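Local coordinates for protein Two-component response regulator (PDB 6SWI) that probably binds DNA through its C-terminal helix-turn-helix domain to control transcription of arabinan-utilisation genes as the output half of a two-component system, at residues Met60-Ile74 and Ala92-Arg105. Sequence-based numbering, arbitrary orientation. Where two conformers were deposited one is given.
Sequences MEKAAELLLSTELPI and AFKKAMGVSPNQYR
Three backbone carbonyls of 60-74 receive the guanidinium of R105, tying the C-terminal end of helix 51-69 and the loop after it to helix 101-108 in this AraC-type helix-turn-helix domain, and so illustrating how one arginine can gather a helix end and the turn after it. NE donates to L67 O at 2.8 Å, nearly straight (165°) and on a lone pair in the carbonyl plane. NH1 and NH2 both close end-on upon L72 O, at 2.9 and 2.8 Å, while NH2 reaches T70 O only weakly. The chain, extended from CG to NE (chi2 -175°), crosses L67 at about a right angle, and L67 CD2 lies over the guanidinium centre, 3.7 Å above its plane. A leucine in its place would probably leave L67 O and L72 O without these donors and the 70-72 turn freer to move. L67 as a whole is a knob among F93, P101, Y104 and R105; its CD1 branch turns to F93, Y104 and P101, with I77 of helix 74-80 also touching L67. Two turns nearer the N-terminus of helix 51-69, M60 is a knob among A92, F93, A96 and M97, where segment 92-97 crosses segment 60-69 at -99°. Between these knobs, A64 CB packs against the phenol end of Y104, 3.4 Å from OH.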
loop_
_atom_site.group_PDB
_atom_site.type_symbol
_atom_site.label_atom_id
_atom_site.label_comp_id
_atom_site.label_asym_id
_atom_site.label_seq_id
_atom_site.Cartn_x
_atom_site.Cartn_y
_atom_site.Cartn_z
ATOM N N MET A 60 -0.974 1.205 -1.597
ATOM C CA MET A 60 -1.202 2.458 -2.309
ATOM C C MET A 60 -0.903 3.657 -1.422
ATOM O O MET A 60 -0.408 4.685 -1.905
ATOM C CB MET A 60 -2.629 2.493 -2.861
ATOM C CG MET A 60 -2.916 1.408 -3.913
ATOM S SD MET A 60 -1.808 1.465 -5.352
ATOM C CE MET A 60 -0.747 0.066 -5.057
ATOM N N GLU A 61 -1.165 3.542 -0.120
ATOM C CA GLU A 61 -0.802 4.637 0.768
ATOM C C GLU A 61 0.715 4.783 0.898
ATOM O O GLU A 61 1.228 5.907 0.946
ATOM C CB GLU A 61 -1.519 4.512 2.106
ATOM C CG GLU A 61 -3.043 4.529 1.937
ATOM C CD GLU A 61 -3.647 5.929 1.966
ATOM O OE1 GLU A 61 -3.123 6.825 1.266
ATOM O OE2 GLU A 61 -4.665 6.125 2.665
ATOM N N LYS A 62 1.456 3.670 0.921
ATOM C CA LYS A 62 2.916 3.773 0.896
ATOM C C LYS A 62 3.395 4.376 -0.416
ATOM O O LYS A 62 4.320 5.198 -0.436
ATOM C CB LYS A 62 3.565 2.407 1.103
ATOM C CG LYS A 62 5.081 2.454 1.087
ATOM C CD LYS A 62 5.593 3.272 2.259
ATOM C CE LYS A 62 7.087 3.213 2.348
ATOM N NZ LYS A 62 7.583 3.863 3.596
ATOM N N ALA A 63 2.773 3.975 -1.525
ATOM C CA ALA A 63 3.153 4.537 -2.815
ATOM C C ALA A 63 2.922 6.037 -2.841
ATOM O O ALA A 63 3.751 6.792 -3.358
ATOM C CB ALA A 63 2.361 3.868 -3.936
ATOM N N ALA A 64 1.785 6.486 -2.314
ATOM C CA ALA A 64 1.510 7.914 -2.258
ATOM C C ALA A 64 2.579 8.639 -1.457
ATOM O O ALA A 64 3.049 9.712 -1.855
ATOM C CB ALA A 64 0.127 8.137 -1.659
ATOM N N GLU A 65 2.991 8.057 -0.332
ATOM C CA GLU A 65 4.059 8.651 0.463
ATOM C C GLU A 65 5.341 8.780 -0.352
ATOM O O GLU A 65 5.985 9.837 -0.353
ATOM C CB GLU A 65 4.289 7.794 1.703
ATOM C CG GLU A 65 5.460 8.208 2.543
ATOM C CD GLU A 65 5.721 7.201 3.630
ATOM O OE1 GLU A 65 6.743 6.491 3.545
ATOM O OE2 GLU A 65 4.889 7.114 4.555
ATOM N N LEU A 66 5.728 7.709 -1.051
ATOM C CA LEU A 66 6.956 7.746 -1.844
ATOM C C LEU A 66 6.852 8.733 -2.997
ATOM O O LEU A 66 7.848 9.365 -3.361
ATOM C CB LEU A 66 7.284 6.348 -2.368
ATOM C CG LEU A 66 7.698 5.331 -1.301
ATOM C CD1 LEU A 66 7.727 3.941 -1.898
ATOM C CD2 LEU A 66 9.045 5.680 -0.717
ATOM N N LEU A 67 5.667 8.885 -3.582
ATOM C CA LEU A 67 5.504 9.836 -4.674
ATOM C C LEU A 67 5.750 11.259 -4.205
ATOM O O LEU A 67 6.274 12.081 -4.964
ATOM C CB LEU A 67 4.097 9.729 -5.269
ATOM C CG LEU A 67 3.863 8.492 -6.146
ATOM C CD1 LEU A 67 2.389 8.280 -6.398
ATOM C CD2 LEU A 67 4.597 8.618 -7.472
ATOM N N LEU A 68 5.386 11.575 -2.965
ATOM C CA LEU A 68 5.506 12.942 -2.485
ATOM C C LEU A 68 6.822 13.216 -1.782
ATOM O O LEU A 68 7.284 14.363 -1.779
ATOM C CB LEU A 68 4.355 13.266 -1.536
ATOM C CG LEU A 68 2.987 13.110 -2.195
ATOM C CD1 LEU A 68 1.885 13.635 -1.286
ATOM C CD2 LEU A 68 2.926 13.772 -3.576
ATOM N N SER A 69 7.443 12.206 -1.184
ATOM C CA SER A 69 8.619 12.412 -0.351
ATOM C C SER A 69 9.906 11.946 -1.002
ATOM O O SER A 69 10.957 12.009 -0.368
ATOM C CB SER A 69 8.444 11.708 0.992
ATOM O OG SER A 69 8.457 10.313 0.791
ATOM N N THR A 70 9.847 11.474 -2.238
ATOM C CA THR A 70 11.033 11.105 -2.990
ATOM C C THR A 70 10.809 11.506 -4.434
ATOM O O THR A 70 9.686 11.795 -4.861
ATOM C CB THR A 70 11.319 9.591 -2.997
ATOM O OG1 THR A 70 10.464 8.940 -3.950
ATOM C CG2 THR A 70 11.159 8.959 -1.624
ATOM N N GLU A 71 11.896 11.482 -5.200
ATOM C CA GLU A 71 11.840 11.669 -6.640
ATOM C C GLU A 71 12.043 10.352 -7.379
ATOM O O GLU A 71 12.449 10.349 -8.543
ATOM C CB GLU A 71 12.820 12.758 -7.086
ATOM C CG GLU A 71 12.452 14.120 -6.493
ATOM C CD GLU A 71 13.464 15.213 -6.766
ATOM O OE1 GLU A 71 14.622 14.897 -7.108
ATOM O OE2 GLU A 71 13.092 16.401 -6.626
ATOM N N LEU A 72 11.741 9.234 -6.725
ATOM C CA LEU A 72 11.911 7.935 -7.352
ATOM C C LEU A 72 11.030 7.828 -8.591
ATOM O O LEU A 72 9.881 8.291 -8.580
ATOM C CB LEU A 72 11.459 6.829 -6.402
ATOM C CG LEU A 72 12.363 6.512 -5.217
ATOM C CD1 LEU A 72 11.609 5.658 -4.222
ATOM C CD2 LEU A 72 13.627 5.817 -5.674
ATOM N N PRO A 73 11.511 7.184 -9.650
ATOM C CA PRO A 73 10.639 6.902 -10.793
ATOM C C PRO A 73 9.524 5.952 -10.391
ATOM O O PRO A 73 9.661 5.151 -9.457
ATOM C CB PRO A 73 11.587 6.246 -11.801
ATOM C CG PRO A 73 12.925 6.817 -11.455
ATOM C CD PRO A 73 12.929 6.929 -9.963
ATOM N N ILE A 74 8.418 6.033 -11.128
ATOM C CA ILE A 74 7.236 5.233 -10.805
ATOM C C ILE A 74 7.558 3.750 -10.734
ATOM O O ILE A 74 7.041 3.034 -9.873
ATOM C CB ILE A 74 6.106 5.492 -11.820
ATOM C CG1 ILE A 74 5.754 6.971 -11.919
ATOM C CG2 ILE A 74 4.892 4.627 -11.504
ATOM C CD1 ILE A 74 5.568 7.619 -10.633
ATOM N N ALA A 92 -3.890 -0.174 -10.403
ATOM C CA ALA A 92 -4.304 -0.273 -9.009
ATOM C C ALA A 92 -4.299 1.093 -8.343
ATOM O O ALA A 92 -5.209 1.419 -7.568
ATOM C CB ALA A 92 -3.382 -1.235 -8.270
ATOM N N PHE A 93 -3.294 1.916 -8.653
ATOM C CA PHE A 93 -3.205 3.228 -8.039
ATOM C C PHE A 93 -4.348 4.124 -8.497
ATOM O O PHE A 93 -4.960 4.826 -7.685
ATOM C CB PHE A 93 -1.835 3.836 -8.356
ATOM C CG PHE A 93 -1.539 5.104 -7.606
ATOM C CD1 PHE A 93 -1.991 6.325 -8.077
ATOM C CD2 PHE A 93 -0.800 5.077 -6.434
ATOM C CE1 PHE A 93 -1.707 7.486 -7.405
ATOM C CE2 PHE A 93 -0.512 6.241 -5.754
ATOM C CZ PHE A 93 -0.967 7.451 -6.244
ATOM N N LYS A 94 -4.657 4.112 -9.793
ATOM C CA LYS A 94 -5.762 4.925 -10.287
ATOM C C LYS A 94 -7.072 4.566 -9.599
ATOM O O LYS A 94 -7.835 5.451 -9.209
ATOM C CB LYS A 94 -5.888 4.760 -11.797
ATOM C CG LYS A 94 -4.774 5.460 -12.555
ATOM C CD LYS A 94 -4.765 5.047 -14.003
ATOM C CE LYS A 94 -3.606 5.686 -14.755
ATOM N NZ LYS A 94 -3.689 5.366 -16.204
ATOM N N LYS A 95 -7.347 3.273 -9.445
ATOM C CA LYS A 95 -8.597 2.851 -8.823
ATOM C C LYS A 95 -8.650 3.237 -7.357
ATOM O O LYS A 95 -9.701 3.656 -6.858
ATOM C CB LYS A 95 -8.735 1.341 -8.917
ATOM C CG LYS A 95 -8.964 0.812 -10.287
ATOM C CD LYS A 95 -9.308 -0.648 -10.179
ATOM C CE LYS A 95 -9.108 -1.356 -11.491
ATOM N NZ LYS A 95 -8.784 -2.787 -11.266
ATOM N N ALA A 96 -7.532 3.083 -6.645
ATOM C CA ALA A 96 -7.507 3.320 -5.210
ATOM C C ALA A 96 -7.438 4.793 -4.864
ATOM O O ALA A 96 -7.958 5.200 -3.821
ATOM C CB ALA A 96 -6.301 2.614 -4.597
ATOM N N MET A 97 -6.763 5.588 -5.694
ATOM C CA MET A 97 -6.474 6.975 -5.391
ATOM C C MET A 97 -7.289 7.954 -6.214
ATOM O O MET A 97 -7.361 9.131 -5.846
ATOM C CB MET A 97 -4.976 7.265 -5.578
ATOM C CG MET A 97 -4.069 6.236 -4.923
ATOM S SD MET A 97 -4.247 6.166 -3.132
ATOM C CE MET A 97 -3.644 7.791 -2.687
ATOM N N GLY A 98 -7.891 7.505 -7.314
ATOM C CA GLY A 98 -8.682 8.364 -8.168
ATOM C C GLY A 98 -7.886 9.241 -9.106
ATOM O O GLY A 98 -8.461 10.156 -9.705
ATOM N N VAL A 99 -6.591 8.972 -9.263
ATOM C CA VAL A 99 -5.713 9.793 -10.079
ATOM C C VAL A 99 -4.513 8.930 -10.450
ATOM O O VAL A 99 -4.176 7.980 -9.748
ATOM C CB VAL A 99 -5.331 11.082 -9.303
ATOM C CG1 VAL A 99 -4.436 10.772 -8.118
ATOM C CG2 VAL A 99 -4.690 12.105 -10.196
ATOM N N SER A 100 -3.873 9.262 -11.576
ATOM C CA SER A 100 -2.685 8.519 -11.974
ATOM C C SER A 100 -1.528 8.848 -11.030
ATOM O O SER A 100 -1.518 9.899 -10.386
ATOM C CB SER A 100 -2.252 8.918 -13.381
ATOM O OG SER A 100 -1.786 10.256 -13.385
ATOM N N PRO A 101 -0.509 7.983 -10.966
ATOM C CA PRO A 101 0.676 8.328 -10.163
ATOM C C PRO A 101 1.296 9.664 -10.551
ATOM O O PRO A 101 1.659 10.459 -9.677
ATOM C CB PRO A 101 1.615 7.142 -10.409
ATOM C CG PRO A 101 0.681 5.994 -10.682
ATOM C CD PRO A 101 -0.468 6.589 -11.449
ATOM N N ASN A 102 1.408 9.942 -11.850
ATOM C CA ASN A 102 2.035 11.196 -12.250
ATOM C C ASN A 102 1.179 12.399 -11.886
ATOM O O ASN A 102 1.707 13.429 -11.456
ATOM C CB ASN A 102 2.359 11.186 -13.742
ATOM C CG ASN A 102 3.709 10.576 -14.023
ATOM O OD1 ASN A 102 4.739 11.072 -13.557
ATOM N ND2 ASN A 102 3.717 9.490 -14.785
ATOM N N GLN A 103 -0.137 12.308 -12.078
ATOM C CA GLN A 103 -0.984 13.431 -11.706
ATOM C C GLN A 103 -1.071 13.597 -10.195
ATOM O O GLN A 103 -1.220 14.725 -9.710
ATOM C CB GLN A 103 -2.360 13.300 -12.349
ATOM C CG GLN A 103 -2.390 13.727 -13.817
ATOM C CD GLN A 103 -2.036 15.191 -14.001
ATOM O OE1 GLN A 103 -1.450 15.578 -15.012
ATOM N NE2 GLN A 103 -2.392 16.012 -13.019
ATOM N N TYR A 104 -0.974 12.502 -9.437
ATOM C CA TYR A 104 -0.882 12.610 -7.983
ATOM C C TYR A 104 0.297 13.498 -7.592
ATOM O O TYR A 104 0.163 14.420 -6.777
ATOM C CB TYR A 104 -0.760 11.203 -7.377
ATOM C CG TYR A 104 -0.917 11.182 -5.874
ATOM C CD1 TYR A 104 -2.174 11.084 -5.290
ATOM C CD2 TYR A 104 0.188 11.245 -5.041
ATOM C CE1 TYR A 104 -2.326 11.065 -3.916
ATOM C CE2 TYR A 104 0.043 11.236 -3.656
ATOM C CZ TYR A 104 -1.218 11.149 -3.107
ATOM O OH TYR A 104 -1.384 11.152 -1.737
ATOM N N ARG A 105 1.454 13.264 -8.210
ATOM C CA ARG A 105 2.620 14.107 -7.968
ATOM C C ARG A 105 2.393 15.541 -8.420
ATOM O O ARG A 105 2.682 16.483 -7.679
ATOM C CB ARG A 105 3.807 13.546 -8.729
ATOM C CG ARG A 105 4.661 12.677 -7.905
ATOM C CD ARG A 105 5.882 12.232 -8.651
ATOM N NE ARG A 105 6.780 11.609 -7.701
ATOM C CZ ARG A 105 7.677 10.689 -8.004
ATOM N NH1 ARG A 105 7.795 10.239 -9.251
ATOM N NH2 ARG A 105 8.435 10.203 -7.040
#